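Local structure of putative alpha-N-acetylgalactosaminidase (Bacillus halodurans C-125, 3CC1) at residues A[161-166]-A[203-208]; A[168-173]-A[211-216]; A[197-202]-A[215-220]; A[116-121]-A[137-142]. The protein probably hydrolyses alpha-linked N-acetylgalactosamine from glycoconjugates, as a glycosidase with a TIM-barrel domain followed by a C-terminal beta-sandwich. All coordinates share one frame; numbering follows the deposited sequence.

Contact 1. Residues A[161-166]-A[203-208]; sequences GAQSYY and QRAIQA. With SO4 (sulfate ion), chain D.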
loop_
_atom_site.group_PDB
_atom_site.type_symbol
_atom_site.label_atom_id
_atom_site.label_comp_id
_atom_site.label_asym_id
_atom_site.label_seq_id
_atom_site.Cartn_x
_atom_site.Cartn_y
_atom_site.Cartn_z
ATOM N N GLY A 161 -2.447 -35.716 29.478
ATOM C CA GLY A 161 -3.834 -35.370 29.834
ATOM C C GLY A 161 -4.480 -34.302 28.979
ATOM O O GLY A 161 -5.695 -34.076 29.057
ATOM N N ALA A 162 -3.673 -33.634 28.147
ATOM C CA ALA A 162 -4.170 -32.555 27.295
ATOM C C ALA A 162 -5.131 -33.092 26.222
ATOM O O ALA A 162 -6.222 -32.514 25.973
ATOM C CB ALA A 162 -2.987 -31.796 26.643
ATOM N N GLN A 163 -4.725 -34.180 25.568
ATOM C CA GLN A 163 -5.534 -34.788 24.521
ATOM C C GLN A 163 -6.826 -35.311 25.145
ATOM O O GLN A 163 -7.902 -35.235 24.553
ATOM C CB GLN A 163 -4.781 -35.939 23.831
ATOM C CG GLN A 163 -5.597 -36.565 22.710
ATOM C CD GLN A 163 -5.837 -35.600 21.582
ATOM O OE1 GLN A 163 -4.883 -35.153 20.933
ATOM N NE2 GLN A 163 -7.101 -35.275 21.322
ATOM N N SER A 164 -6.713 -35.817 26.368
ATOM C CA SER A 164 -7.874 -36.369 27.082
ATOM C C SER A 164 -8.921 -35.301 27.325
ATOM O O SER A 164 -10.130 -35.540 27.175
ATOM C CB SER A 164 -7.476 -36.993 28.421
ATOM O OG SER A 164 -6.716 -38.167 28.219
ATOM N N TYR A 165 -8.457 -34.118 27.699
ATOM C CA TYR A 165 -9.363 -32.982 27.870
ATOM C C TYR A 165 -10.149 -32.682 26.612
ATOM O O TYR A 165 -11.374 -32.595 26.639
ATOM C CB TYR A 165 -8.624 -31.729 28.341
ATOM C CG TYR A 165 -9.592 -30.626 28.564
ATOM C CD1 TYR A 165 -10.524 -30.705 29.588
ATOM C CD2 TYR A 165 -9.682 -29.566 27.691
ATOM C CE1 TYR A 165 -11.503 -29.721 29.763
ATOM C CE2 TYR A 165 -10.632 -28.561 27.876
ATOM C CZ TYR A 165 -11.553 -28.640 28.890
ATOM O OH TYR A 165 -12.499 -27.612 29.067
ATOM N N TYR A 166 -9.448 -32.548 25.493
ATOM C CA TYR A 166 -10.128 -32.253 24.231
ATOM C C TYR A 166 -11.042 -33.403 23.821
ATOM O O TYR A 166 -12.137 -33.194 23.339
ATOM C CB TYR A 166 -9.110 -31.831 23.136
ATOM C CG TYR A 166 -8.759 -30.346 23.204
ATOM C CD1 TYR A 166 -9.743 -29.395 23.129
ATOM C CD2 TYR A 166 -7.453 -29.905 23.363
ATOM C CE1 TYR A 166 -9.452 -28.053 23.165
ATOM C CE2 TYR A 166 -7.145 -28.547 23.408
ATOM C CZ TYR A 166 -8.139 -27.627 23.307
ATOM O OH TYR A 166 -7.839 -26.269 23.337
ATOM N N GLN A 203 -8.357 -31.792 16.373
ATOM C CA GLN A 203 -8.695 -32.574 15.187
ATOM C C GLN A 203 -8.823 -34.058 15.518
ATOM O O GLN A 203 -9.767 -34.740 15.095
ATOM C CB GLN A 203 -7.689 -32.324 14.069
ATOM C CG GLN A 203 -7.854 -30.951 13.418
ATOM C CD GLN A 203 -6.746 -30.634 12.427
ATOM O OE1 GLN A 203 -5.607 -31.046 12.608
ATOM N NE2 GLN A 203 -7.085 -29.895 11.372
ATOM N N ARG A 204 -7.892 -34.542 16.324
ATOM C CA ARG A 204 -7.923 -35.917 16.779
ATOM C C ARG A 204 -9.132 -36.212 17.651
ATOM O O ARG A 204 -9.712 -37.296 17.568
ATOM C CB ARG A 204 -6.638 -36.254 17.533
ATOM C CG ARG A 204 -5.473 -36.348 16.605
ATOM C CD ARG A 204 -4.300 -37.023 17.260
ATOM N NE ARG A 204 -3.566 -36.076 18.079
ATOM C CZ ARG A 204 -2.463 -35.457 17.675
ATOM N NH1 ARG A 204 -1.977 -35.689 16.467
ATOM N NH2 ARG A 204 -1.857 -34.594 18.480
ATOM N N ALA A 205 -9.498 -35.234 18.485
ATOM C CA ALA A 205 -10.629 -35.356 19.411
ATOM C C ALA A 205 -11.938 -35.445 18.662
ATOM O O ALA A 205 -12.753 -36.320 18.922
ATOM C CB ALA A 205 -10.657 -34.164 20.412
ATOM N N ILE A 206 -12.148 -34.545 17.714
ATOM C CA ILE A 206 -13.399 -34.575 16.952
ATOM C C ILE A 206 -13.476 -35.887 16.153
ATOM O O ILE A 206 -14.533 -36.488 15.984
ATOM C CB ILE A 206 -13.587 -33.306 16.085
ATOM C CG1 ILE A 206 -15.037 -33.181 15.670
ATOM C CG2 ILE A 206 -12.686 -33.305 14.847
ATOM C CD1 ILE A 206 -15.379 -31.841 15.058
ATOM N N GLN A 207 -12.335 -36.347 15.685
ATOM C CA GLN A 207 -12.294 -37.572 14.885
ATOM C C GLN A 207 -12.593 -38.798 15.745
ATOM O O GLN A 207 -13.112 -39.781 15.258
ATOM C CB GLN A 207 -10.952 -37.738 14.165
ATOM C CG GLN A 207 -10.873 -36.966 12.820
ATOM N N ALA A 208 -12.299 -38.728 17.029
ATOM C CA ALA A 208 -12.485 -39.880 17.907
ATOM C C ALA A 208 -13.838 -39.868 18.642
ATOM O O ALA A 208 -14.141 -40.787 19.386
ATOM C CB ALA A 208 -11.363 -39.952 18.912
HETATM S S SO4 D . -3.329 -38.161 27.009
HETATM O O1 SO4 D . -3.469 -38.676 25.650
HETATM O O2 SO4 D . -2.087 -37.438 27.243
HETATM O O3 SO4 D . -3.344 -39.264 27.943
HETATM O O4 SO4 D . -4.457 -37.294 27.365
HETATM O O HOH W 1 -2.616 -36.313 20.613
#
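Two donors grip the amide oxygen OE1 of Gln-163: NE of Arg-204 reaches it over 3.3 Å with an N-H...O angle of 171°, and a water donates to it from 2.6 Å. The same water accepts a weak bond from NE, so the three atoms form a small triangle. This polar link joins two neighbouring helices of the alpha/beta barrel, 162-175 and 196-208, whose local axes pass 9.1 Å apart at a crossing angle of -49°. OE1 lies in the guanidinium plane, at its edge, whereas NE stands well above the amide plane and off the carbonyl lone pairs; the two flat groups are steeply inclined. With CG anti to the backbone N (chi1 -179°) and a bend at chi2, the Gln-163 chain brings its amide to helix 196-208. Its NE2 turns to Met-201 O and Asn-167 OD1. With an alanine in place of Gln-163, Arg-204 NE and Met-201 O would probably each lose a polar mate, and the two helices a bridge. Beside this link Ala-205 CB packs 3.9 Å from Tyr-166 CB and comes within 3.4 Å of the backbone oxygen Tyr-166 O. At the start of helix 162-175 a sulfate, probably from the crystallisation liquor, occupies the N-terminal end: Gly-161 N, at the N-cap, donates to its O2 over 2.8 Å, while Ser-164 N and OG both hold O4, OG at 2.6 Å.

Contact 2. Residues A[168-173]-A[211-216]; sequences SLFELY and RPMVLS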
loop_
_atom_site.group_PDB
_atom_site.type_symbol
_atom_site.label_atom_id
_atom_site.label_comp_id
_atom_site.label_asym_id
_atom_site.label_seq_id
_atom_site.Cartn_x
_atom_site.Cartn_y
_atom_site.Cartn_z
ATOM N N SER A 168 -12.645 -35.314 25.776
ATOM C CA SER A 168 -13.806 -35.195 26.671
ATOM C C SER A 168 -14.786 -34.121 26.202
ATOM O O SER A 168 -15.974 -34.253 26.405
ATOM C CB SER A 168 -13.383 -34.933 28.135
ATOM O OG SER A 168 -13.103 -33.556 28.415
ATOM N N LEU A 169 -14.294 -33.061 25.555
ATOM C CA LEU A 169 -15.220 -31.986 25.094
ATOM C C LEU A 169 -16.039 -32.498 23.924
ATOM O O LEU A 169 -17.258 -32.324 23.855
ATOM C CB LEU A 169 -14.444 -30.729 24.662
ATOM C CG LEU A 169 -13.642 -29.960 25.712
ATOM C CD1 LEU A 169 -13.199 -28.654 25.068
ATOM C CD2 LEU A 169 -14.480 -29.703 26.974
ATOM N N PHE A 170 -15.362 -33.135 22.989
ATOM C CA PHE A 170 -16.030 -33.627 21.774
ATOM C C PHE A 170 -16.937 -34.834 22.050
ATOM O O PHE A 170 -17.968 -34.987 21.404
ATOM C CB PHE A 170 -15.040 -33.833 20.640
ATOM C CG PHE A 170 -14.588 -32.515 20.051
ATOM C CD1 PHE A 170 -15.375 -31.878 19.104
ATOM C CD2 PHE A 170 -13.477 -31.852 20.554
ATOM C CE1 PHE A 170 -15.020 -30.635 18.606
ATOM C CE2 PHE A 170 -13.108 -30.592 20.076
ATOM C CZ PHE A 170 -13.885 -29.981 19.100
ATOM N N GLU A 171 -16.624 -35.605 23.082
ATOM C CA GLU A 171 -17.584 -36.598 23.592
ATOM C C GLU A 171 -18.842 -35.936 24.109
ATOM O O GLU A 171 -19.956 -36.376 23.823
ATOM C CB GLU A 171 -16.966 -37.446 24.696
ATOM C CG GLU A 171 -15.982 -38.475 24.191
ATOM C CD GLU A 171 -15.105 -39.074 25.319
ATOM O OE1 GLU A 171 -15.458 -38.893 26.531
ATOM O OE2 GLU A 171 -14.059 -39.714 24.981
ATOM N N LEU A 172 -18.681 -34.867 24.877
ATOM C CA LEU A 172 -19.824 -34.113 25.377
ATOM C C LEU A 172 -20.685 -33.553 24.232
ATOM O O LEU A 172 -21.923 -33.669 24.224
ATOM C CB LEU A 172 -19.356 -32.990 26.311
ATOM C CG LEU A 172 -20.429 -32.209 27.055
ATOM C CD1 LEU A 172 -21.371 -33.149 27.878
ATOM C CD2 LEU A 172 -19.717 -31.172 27.943
ATOM N N TYR A 173 -20.028 -32.958 23.254
ATOM C CA TYR A 173 -20.722 -32.355 22.130
ATOM C C TYR A 173 -21.434 -33.447 21.311
ATOM O O TYR A 173 -22.543 -33.233 20.819
ATOM C CB TYR A 173 -19.777 -31.500 21.264
ATOM C CG TYR A 173 -19.045 -30.421 22.035
ATOM C CD1 TYR A 173 -19.597 -29.879 23.179
ATOM C CD2 TYR A 173 -17.798 -29.965 21.625
ATOM C CE1 TYR A 173 -18.922 -28.914 23.918
ATOM C CE2 TYR A 173 -17.090 -29.002 22.374
ATOM C CZ TYR A 173 -17.661 -28.475 23.505
ATOM O OH TYR A 173 -17.039 -27.499 24.245
ATOM N N ARG A 211 -19.223 -39.334 16.548
ATOM C CA ARG A 211 -20.364 -38.726 15.852
ATOM C C ARG A 211 -19.878 -37.872 14.690
ATOM O O ARG A 211 -19.003 -37.045 14.873
ATOM C CB ARG A 211 -21.178 -37.853 16.810
ATOM C CG ARG A 211 -22.292 -37.107 16.132
ATOM C CD ARG A 211 -23.031 -36.177 17.063
ATOM N NE ARG A 211 -24.134 -35.548 16.346
ATOM C CZ ARG A 211 -25.317 -36.134 16.137
ATOM N NH1 ARG A 211 -25.546 -37.337 16.623
ATOM N NH2 ARG A 211 -26.277 -35.532 15.463
ATOM N N PRO A 212 -20.448 -38.054 13.494
ATOM C CA PRO A 212 -20.046 -37.177 12.393
ATOM C C PRO A 212 -20.286 -35.728 12.745
ATOM O O PRO A 212 -21.377 -35.348 13.190
ATOM C CB PRO A 212 -20.957 -37.602 11.243
ATOM C CG PRO A 212 -21.410 -38.979 11.619
ATOM C CD PRO A 212 -21.491 -39.006 13.094
HETATM N N MSE A 213 -19.259 -34.928 12.516
HETATM C CA MSE A 213 -19.218 -33.577 13.022
HETATM C C MSE A 213 -18.222 -32.715 12.239
HETATM O O MSE A 213 -17.069 -33.087 12.060
HETATM C CB MSE A 213 -18.860 -33.621 14.526
HETATM C CG MSE A 213 -19.350 -32.419 15.315
HETATM SE SE MSE A 213 -18.785 -32.356 17.166
HETATM C CE MSE A 213 -19.762 -33.889 17.764
ATOM N N VAL A 214 -18.678 -31.555 11.782
ATOM C CA VAL A 214 -17.829 -30.662 11.005
ATOM C C VAL A 214 -17.010 -29.775 11.950
ATOM O O VAL A 214 -17.524 -29.263 12.942
ATOM C CB VAL A 214 -18.649 -29.813 10.016
ATOM C CG1 VAL A 214 -17.725 -28.743 9.332
ATOM C CG2 VAL A 214 -19.319 -30.711 9.011
ATOM N N LEU A 215 -15.726 -29.659 11.654
ATOM C CA LEU A 215 -14.835 -28.792 12.386
ATOM C C LEU A 215 -14.480 -27.602 11.527
ATOM O O LEU A 215 -14.016 -27.734 10.402
ATOM C CB LEU A 215 -13.546 -29.514 12.778
ATOM C CG LEU A 215 -12.557 -28.644 13.587
ATOM C CD1 LEU A 215 -13.218 -28.217 14.892
ATOM C CD2 LEU A 215 -11.240 -29.406 13.802
ATOM N N SER A 216 -14.679 -26.423 12.078
ATOM C CA SER A 216 -14.294 -25.214 11.404
ATOM C C SER A 216 -13.305 -24.474 12.279
ATOM O O SER A 216 -13.532 -24.294 13.484
ATOM C CB SER A 216 -15.548 -24.397 11.184
ATOM O OG SER A 216 -15.226 -23.171 10.597
#
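The Phe-170 ring meets the selenium of selenomethionine Met-213 at its edge, and one of its faces is touched by Tyr-173 CD2, lying 4.0 Å above the plane and offset toward the rim. The selenium lies 5.3 Å from the ring centroid and 87° off the ring normal, practically in the ring plane, with CD1 of Phe-170 as its nearest atom at 4.0 Å. This is a Met-aromatic contact of the edge type. The Tyr-173 ring has a backbone oxygen over one face, Leu-169 O at 3.1 Å above the plane, one helical turn earlier. Met-213 extends from its backbone toward helix 162-175 and bends only at its last torsion (chi3 -66°). That turn swings CE away from the ring and against the helix backbone, 3.9 Å from Tyr-173 C and 4.2 Å from Tyr-173 CB. A single side chain thus touches two residues three apart on the helix. Two residues earlier, Arg-211 forms a salt bridge through NH2 with Asp-179 and donates from NE to Val-178 O, which probably steadies the loop leading into the strand. In the barrel, strand 214-216 is bonded along its backbone to strand 180-184, whose Val-181 touches both Phe-170 and Met-213, while Ala-205 and Ile-206 of helix 196-208 pack on Phe-170; the contact therefore lies in the layer between sheet and helices.

Contact 3. Residues A[197-202]-A[215-220]; sequences EEIKMI and LSLSPG. With SO4 (sulfate ion), chain C.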
loop_
_atom_site.group_PDB
_atom_site.type_symbol
_atom_site.label_atom_id
_atom_site.label_comp_id
_atom_site.label_asym_id
_atom_site.label_seq_id
_atom_site.Cartn_x
_atom_site.Cartn_y
_atom_site.Cartn_z
ATOM N N GLU A 197 -0.073 -27.221 17.340
ATOM C CA GLU A 197 -0.152 -28.500 18.067
ATOM C C GLU A 197 -1.480 -28.667 18.814
ATOM O O GLU A 197 -1.987 -29.770 18.934
ATOM C CB GLU A 197 1.025 -28.665 19.026
ATOM C CG GLU A 197 2.360 -28.864 18.315
ATOM C CD GLU A 197 2.336 -30.078 17.356
ATOM O OE1 GLU A 197 1.728 -31.125 17.694
ATOM O OE2 GLU A 197 2.917 -29.982 16.250
ATOM N N GLU A 198 -2.037 -27.557 19.292
ATOM C CA GLU A 198 -3.327 -27.568 19.958
ATOM C C GLU A 198 -4.413 -27.890 18.923
ATOM O O GLU A 198 -5.335 -28.662 19.197
ATOM C CB GLU A 198 -3.596 -26.233 20.667
ATOM C CG GLU A 198 -4.668 -26.321 21.710
ATOM C CD GLU A 198 -4.771 -25.114 22.674
ATOM O OE1 GLU A 198 -4.069 -24.093 22.507
ATOM O OE2 GLU A 198 -5.601 -25.212 23.611
ATOM N N ILE A 199 -4.261 -27.353 17.706
ATOM C CA ILE A 199 -5.164 -27.713 16.585
ATOM C C ILE A 199 -5.153 -29.199 16.285
ATOM O O ILE A 199 -6.191 -29.789 16.049
ATOM C CB ILE A 199 -4.827 -26.944 15.250
ATOM C CG1 ILE A 199 -5.241 -25.455 15.375
ATOM C CG2 ILE A 199 -5.518 -27.621 14.024
ATOM C CD1 ILE A 199 -4.533 -24.576 14.351
ATOM N N LYS A 200 -3.978 -29.796 16.269
ATOM C CA LYS A 200 -3.881 -31.228 15.970
ATOM C C LYS A 200 -4.670 -32.049 17.002
ATOM O O LYS A 200 -5.347 -33.024 16.644
ATOM C CB LYS A 200 -2.427 -31.687 15.889
ATOM C CG LYS A 200 -1.584 -31.026 14.777
ATOM C CD LYS A 200 -0.181 -31.672 14.747
ATOM C CE LYS A 200 0.830 -30.993 13.812
ATOM N NZ LYS A 200 2.034 -31.900 13.582
HETATM N N MSE A 201 -4.625 -31.633 18.269
HETATM C CA MSE A 201 -5.385 -32.340 19.320
HETATM C C MSE A 201 -6.894 -32.223 19.107
HETATM O O MSE A 201 -7.613 -33.184 19.296
HETATM C CB MSE A 201 -5.051 -31.802 20.712
HETATM C CG MSE A 201 -3.672 -32.198 21.167
HETATM SE SE MSE A 201 -3.319 -31.802 23.040
HETATM C CE MSE A 201 -3.802 -29.934 23.107
ATOM N N ILE A 202 -7.349 -31.016 18.739
ATOM C CA ILE A 202 -8.764 -30.762 18.505
ATOM C C ILE A 202 -9.199 -31.690 17.378
ATOM O O ILE A 202 -10.230 -32.341 17.435
ATOM C CB ILE A 202 -9.055 -29.263 18.220
ATOM C CG1 ILE A 202 -8.829 -28.461 19.519
ATOM C CG2 ILE A 202 -10.479 -29.084 17.641
ATOM C CD1 ILE A 202 -8.618 -26.946 19.349
ATOM N N LEU A 215 -15.726 -29.659 11.654
ATOM C CA LEU A 215 -14.835 -28.792 12.386
ATOM C C LEU A 215 -14.480 -27.602 11.527
ATOM O O LEU A 215 -14.016 -27.734 10.402
ATOM C CB LEU A 215 -13.546 -29.514 12.778
ATOM C CG LEU A 215 -12.557 -28.644 13.587
ATOM C CD1 LEU A 215 -13.218 -28.217 14.892
ATOM C CD2 LEU A 215 -11.240 -29.406 13.802
ATOM N N SER A 216 -14.679 -26.423 12.078
ATOM C CA SER A 216 -14.294 -25.214 11.404
ATOM C C SER A 216 -13.305 -24.474 12.279
ATOM O O SER A 216 -13.532 -24.294 13.484
ATOM C CB SER A 216 -15.548 -24.397 11.184
ATOM O OG SER A 216 -15.226 -23.171 10.597
ATOM N N LEU A 217 -12.185 -24.085 11.692
ATOM C CA LEU A 217 -11.146 -23.395 12.445
ATOM C C LEU A 217 -11.120 -21.906 12.063
ATOM O O LEU A 217 -12.156 -21.213 12.155
ATOM C CB LEU A 217 -9.798 -24.074 12.250
ATOM C CG LEU A 217 -9.788 -25.508 12.820
ATOM C CD1 LEU A 217 -8.504 -26.194 12.498
ATOM C CD2 LEU A 217 -10.068 -25.571 14.323
ATOM N N SER A 218 -9.966 -21.384 11.664
ATOM C CA SER A 218 -9.899 -19.941 11.317
ATOM C C SER A 218 -9.021 -19.694 10.106
ATOM O O SER A 218 -7.914 -19.217 10.232
ATOM C CB SER A 218 -9.444 -19.096 12.534
ATOM O OG SER A 218 -9.464 -17.706 12.221
ATOM N N PRO A 219 -9.510 -20.059 8.909
ATOM C CA PRO A 219 -8.649 -20.060 7.726
ATOM C C PRO A 219 -8.473 -18.673 7.144
ATOM O O PRO A 219 -7.631 -18.464 6.258
ATOM C CB PRO A 219 -9.408 -20.977 6.747
ATOM C CG PRO A 219 -10.842 -20.799 7.111
ATOM C CD PRO A 219 -10.857 -20.580 8.624
ATOM N N GLY A 220 -9.248 -17.726 7.643
ATOM C CA GLY A 220 -9.307 -16.394 7.017
ATOM C C GLY A 220 -10.133 -16.429 5.725
ATOM O O GLY A 220 -10.687 -17.475 5.350
HETATM S S SO4 C . -9.693 -16.507 15.476
HETATM O O1 SO4 C . -8.429 -15.919 15.923
HETATM O O2 SO4 C . -10.781 -16.328 16.473
HETATM O O3 SO4 C . -9.439 -17.949 15.383
HETATM O O4 SO4 C . -10.112 -15.973 14.191
#
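Helix 197-202 runs beside segment 215-220 with nearly even spacing, the CA atoms of Ile-199 and Leu-217 being 8.5 Å apart and those of Ile-202 and Leu-215 8.8 Å apart. Residues three apart on the helix thus face residues two apart on the strand and its continuation. Each pair meets through the CG2 methyl of an isoleucine. Ile-199 CG2 presses on Leu-217 CD1 at 3.6 Å, the two side chains crossing at a slant. Ile-202 CG2 faces the forked end of Leu-215, 3.9 Å from CD2 and 4.0 Å from CD1, with the side chains about perpendicular. In both isoleucines CG1 is anti to the carbonyl carbon (chi1 -69° in Ile-202), which leaves CG2 anti to the backbone N and presents that methyl to the strand side. Beyond Leu-217, Ser-218 OG donates to a sulfate oxygen, O4, over 2.7 Å; the ion is also held by the backbone N atoms of Asp-185, Ile-186 and Ala-187 and by Arg-190 of the second subunit. The contact packs the helix of a beta-alpha-beta unit on its second strand: Val-183 of strand 180-184 touches both leucines, and Tyr-166 and Phe-170 of helix 162-175 touch Ile-202.

Contact 4. Residues A[116-121]-A[137-142]; sequences RGIPRQ and REIAHT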
loop_
_atom_site.group_PDB
_atom_site.type_symbol
_atom_site.label_atom_id
_atom_site.label_comp_id
_atom_site.label_asym_id
_atom_site.label_seq_id
_atom_site.Cartn_x
_atom_site.Cartn_y
_atom_site.Cartn_z
ATOM N N ARG A 116 -10.914 -21.780 22.105
ATOM C CA ARG A 116 -9.752 -22.606 22.317
ATOM C C ARG A 116 -9.399 -22.651 23.791
ATOM O O ARG A 116 -9.410 -21.619 24.468
ATOM C CB ARG A 116 -8.572 -21.993 21.580
ATOM C CG ARG A 116 -7.251 -22.708 21.774
ATOM C CD ARG A 116 -6.084 -21.893 21.195
ATOM N NE ARG A 116 -5.885 -20.618 21.868
ATOM C CZ ARG A 116 -5.007 -20.411 22.853
ATOM N NH1 ARG A 116 -4.267 -21.393 23.308
ATOM N NH2 ARG A 116 -4.892 -19.227 23.407
ATOM N N GLY A 117 -9.011 -23.842 24.241
ATOM C CA GLY A 117 -8.416 -24.032 25.570
ATOM C C GLY A 117 -9.314 -24.670 26.611
ATOM O O GLY A 117 -10.230 -25.459 26.320
ATOM N N ILE A 118 -9.036 -24.303 27.847
ATOM C CA ILE A 118 -9.693 -24.864 28.995
ATOM C C ILE A 118 -10.065 -23.692 29.918
ATOM O O ILE A 118 -9.325 -22.743 30.026
ATOM C CB ILE A 118 -8.730 -25.845 29.740
ATOM C CG1 ILE A 118 -9.444 -26.550 30.893
ATOM C CG2 ILE A 118 -7.457 -25.117 30.240
ATOM C CD1 ILE A 118 -8.657 -27.736 31.486
ATOM N N PRO A 119 -11.226 -23.743 30.568
ATOM C CA PRO A 119 -11.613 -22.527 31.253
ATOM C C PRO A 119 -10.676 -22.167 32.384
ATOM O O PRO A 119 -10.178 -23.020 33.073
ATOM C CB PRO A 119 -13.001 -22.885 31.813
ATOM C CG PRO A 119 -13.527 -23.908 30.855
ATOM C CD PRO A 119 -12.330 -24.740 30.530
ATOM N N ARG A 120 -10.464 -20.883 32.584
ATOM C CA ARG A 120 -9.640 -20.471 33.689
ATOM C C ARG A 120 -10.252 -20.952 35.010
ATOM O O ARG A 120 -9.570 -21.197 35.986
ATOM C CB ARG A 120 -9.537 -18.941 33.686
ATOM C CG ARG A 120 -8.818 -18.385 32.471
ATOM C CD ARG A 120 -8.418 -16.949 32.770
ATOM N NE ARG A 120 -7.921 -16.309 31.576
ATOM C CZ ARG A 120 -7.456 -15.066 31.553
ATOM N NH1 ARG A 120 -7.371 -14.378 32.672
ATOM N NH2 ARG A 120 -7.087 -14.517 30.423
ATOM N N GLN A 121 -11.572 -21.015 35.014
ATOM C CA GLN A 121 -12.365 -21.462 36.148
ATOM C C GLN A 121 -12.055 -22.931 36.514
ATOM O O GLN A 121 -12.024 -23.287 37.699
ATOM C CB GLN A 121 -13.830 -21.287 35.818
ATOM C CG GLN A 121 -14.756 -21.589 36.983
ATOM C CD GLN A 121 -16.212 -21.219 36.635
ATOM O OE1 GLN A 121 -16.503 -20.084 36.311
ATOM N NE2 GLN A 121 -17.105 -22.185 36.715
ATOM N N ARG A 137 -4.963 -27.942 36.229
ATOM C CA ARG A 137 -3.720 -27.226 36.490
ATOM C C ARG A 137 -2.532 -27.918 35.876
ATOM O O ARG A 137 -1.519 -27.281 35.591
ATOM C CB ARG A 137 -3.477 -27.044 37.979
ATOM C CG ARG A 137 -4.493 -26.131 38.604
ATOM C CD ARG A 137 -4.233 -25.919 40.088
ATOM N NE ARG A 137 -5.248 -25.018 40.611
ATOM C CZ ARG A 137 -5.224 -24.503 41.826
ATOM N NH1 ARG A 137 -4.227 -24.805 42.644
ATOM N NH2 ARG A 137 -6.181 -23.678 42.217
ATOM N N GLU A 138 -2.650 -29.219 35.671
ATOM C CA GLU A 138 -1.529 -30.003 35.166
ATOM C C GLU A 138 -1.429 -29.993 33.651
ATOM O O GLU A 138 -0.438 -30.449 33.101
ATOM C CB GLU A 138 -1.621 -31.438 35.665
ATOM C CG GLU A 138 -1.472 -31.505 37.157
ATOM C CD GLU A 138 -1.664 -32.915 37.736
ATOM O OE1 GLU A 138 -2.662 -33.594 37.448
ATOM O OE2 GLU A 138 -0.790 -33.331 38.510
ATOM N N ILE A 139 -2.464 -29.478 32.997
ATOM C CA ILE A 139 -2.513 -29.458 31.546
ATOM C C ILE A 139 -2.621 -28.048 30.973
ATOM O O ILE A 139 -2.400 -27.881 29.792
ATOM C CB ILE A 139 -3.616 -30.391 30.947
ATOM C CG1 ILE A 139 -5.037 -29.872 31.238
ATOM C CG2 ILE A 139 -3.425 -31.830 31.438
ATOM C CD1 ILE A 139 -6.172 -30.425 30.222
ATOM N N ALA A 140 -2.941 -27.043 31.789
ATOM C CA ALA A 140 -3.131 -25.680 31.301
ATOM C C ALA A 140 -1.797 -25.010 31.037
ATOM O O ALA A 140 -0.762 -25.308 31.636
ATOM C CB ALA A 140 -3.981 -24.812 32.276
ATOM N N HIS A 141 -1.831 -24.130 30.072
ATOM C CA HIS A 141 -0.701 -23.307 29.732
ATOM C C HIS A 141 -1.126 -21.880 30.058
ATOM O O HIS A 141 -1.702 -21.214 29.231
ATOM C CB HIS A 141 -0.448 -23.465 28.246
ATOM C CG HIS A 141 0.916 -23.041 27.828
ATOM N ND1 HIS A 141 1.272 -22.894 26.503
ATOM C CD2 HIS A 141 2.008 -22.707 28.563
ATOM C CE1 HIS A 141 2.531 -22.482 26.441
ATOM N NE2 HIS A 141 3.000 -22.359 27.676
ATOM N N THR A 142 -0.887 -21.446 31.296
ATOM C CA THR A 142 -1.494 -20.214 31.785
ATOM C C THR A 142 -0.886 -18.943 31.168
ATOM O O THR A 142 -1.440 -17.860 31.289
ATOM C CB THR A 142 -1.488 -20.149 33.326
ATOM O OG1 THR A 142 -0.152 -20.252 33.770
ATOM C CG2 THR A 142 -2.317 -21.278 33.921
#
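Ile-118 touches the opposing segment with two of its methyls: CD1 meets Ile-139 CD1 at 3.9 Å, and CG2 lies 4.0 Å from Ala-140 CB. The contact is wholly apolar, and the CA atoms of Ile-118 and Ala-140 stand 7.0 Å apart. Two torsions set the first pair. In Ile-118, CG1 is anti to the backbone N (chi1 -175°), which throws CD1 out to the neighbour; in Ile-139, CG1 stands between N and the carbonyl carbon (chi1 69°), and the two side chains cross at about a right angle. The next shell closes round the methyls: Val-123 touches both Ile-118 and Ala-140, Val-155 packs on Ile-118, and Tyr-165 lies against both isoleucines. Farther out, the approach to Ile-118 is probably steadied by Arg-116, whose guanidinium forms salt bridges with Glu-198 through NH1 and Asp-185 through NH2. At Gly-117, phi of 105° would set a side chain against the preceding carbonyl oxygen. On the other segment, Arg-137 donates to the carbonyls of Val-123 and Tyr-124, linking the short, weakly bonded helix 136-139 to helix 120-125. Strand 118-119 and the weakly bonded strand around 140-141 flank 152-155 in a small antiparallel sheet, Ile-118 pairing with Tyr-153 and His-141 with Gly-154, so the methyls meet across this middle strand, with helix 120-125 and Tyr-165 of helix 162-175 packed against them.

Contacts 1, 2 and 3 tie together helices 162-175 and 196-208 and strand 214-216: contact 1 joins helix to helix, while contacts 2 and 3 set one helix each against strand 214-216 and the loops at its ends. Chemistry follows local burial. Contact 2 is buried and apolar, contact 3 apolar but only partly buried, and contact 1, whose arginine is exposed, adds water and a polar bridge. Contact 4, also buried and apolar, belongs instead to the small antiparallel sheet. Glu-198, on the helical segment of contact 3, links these regions, reaching both contact 4 and, through OE2, Tyr-166 OH of contact 1.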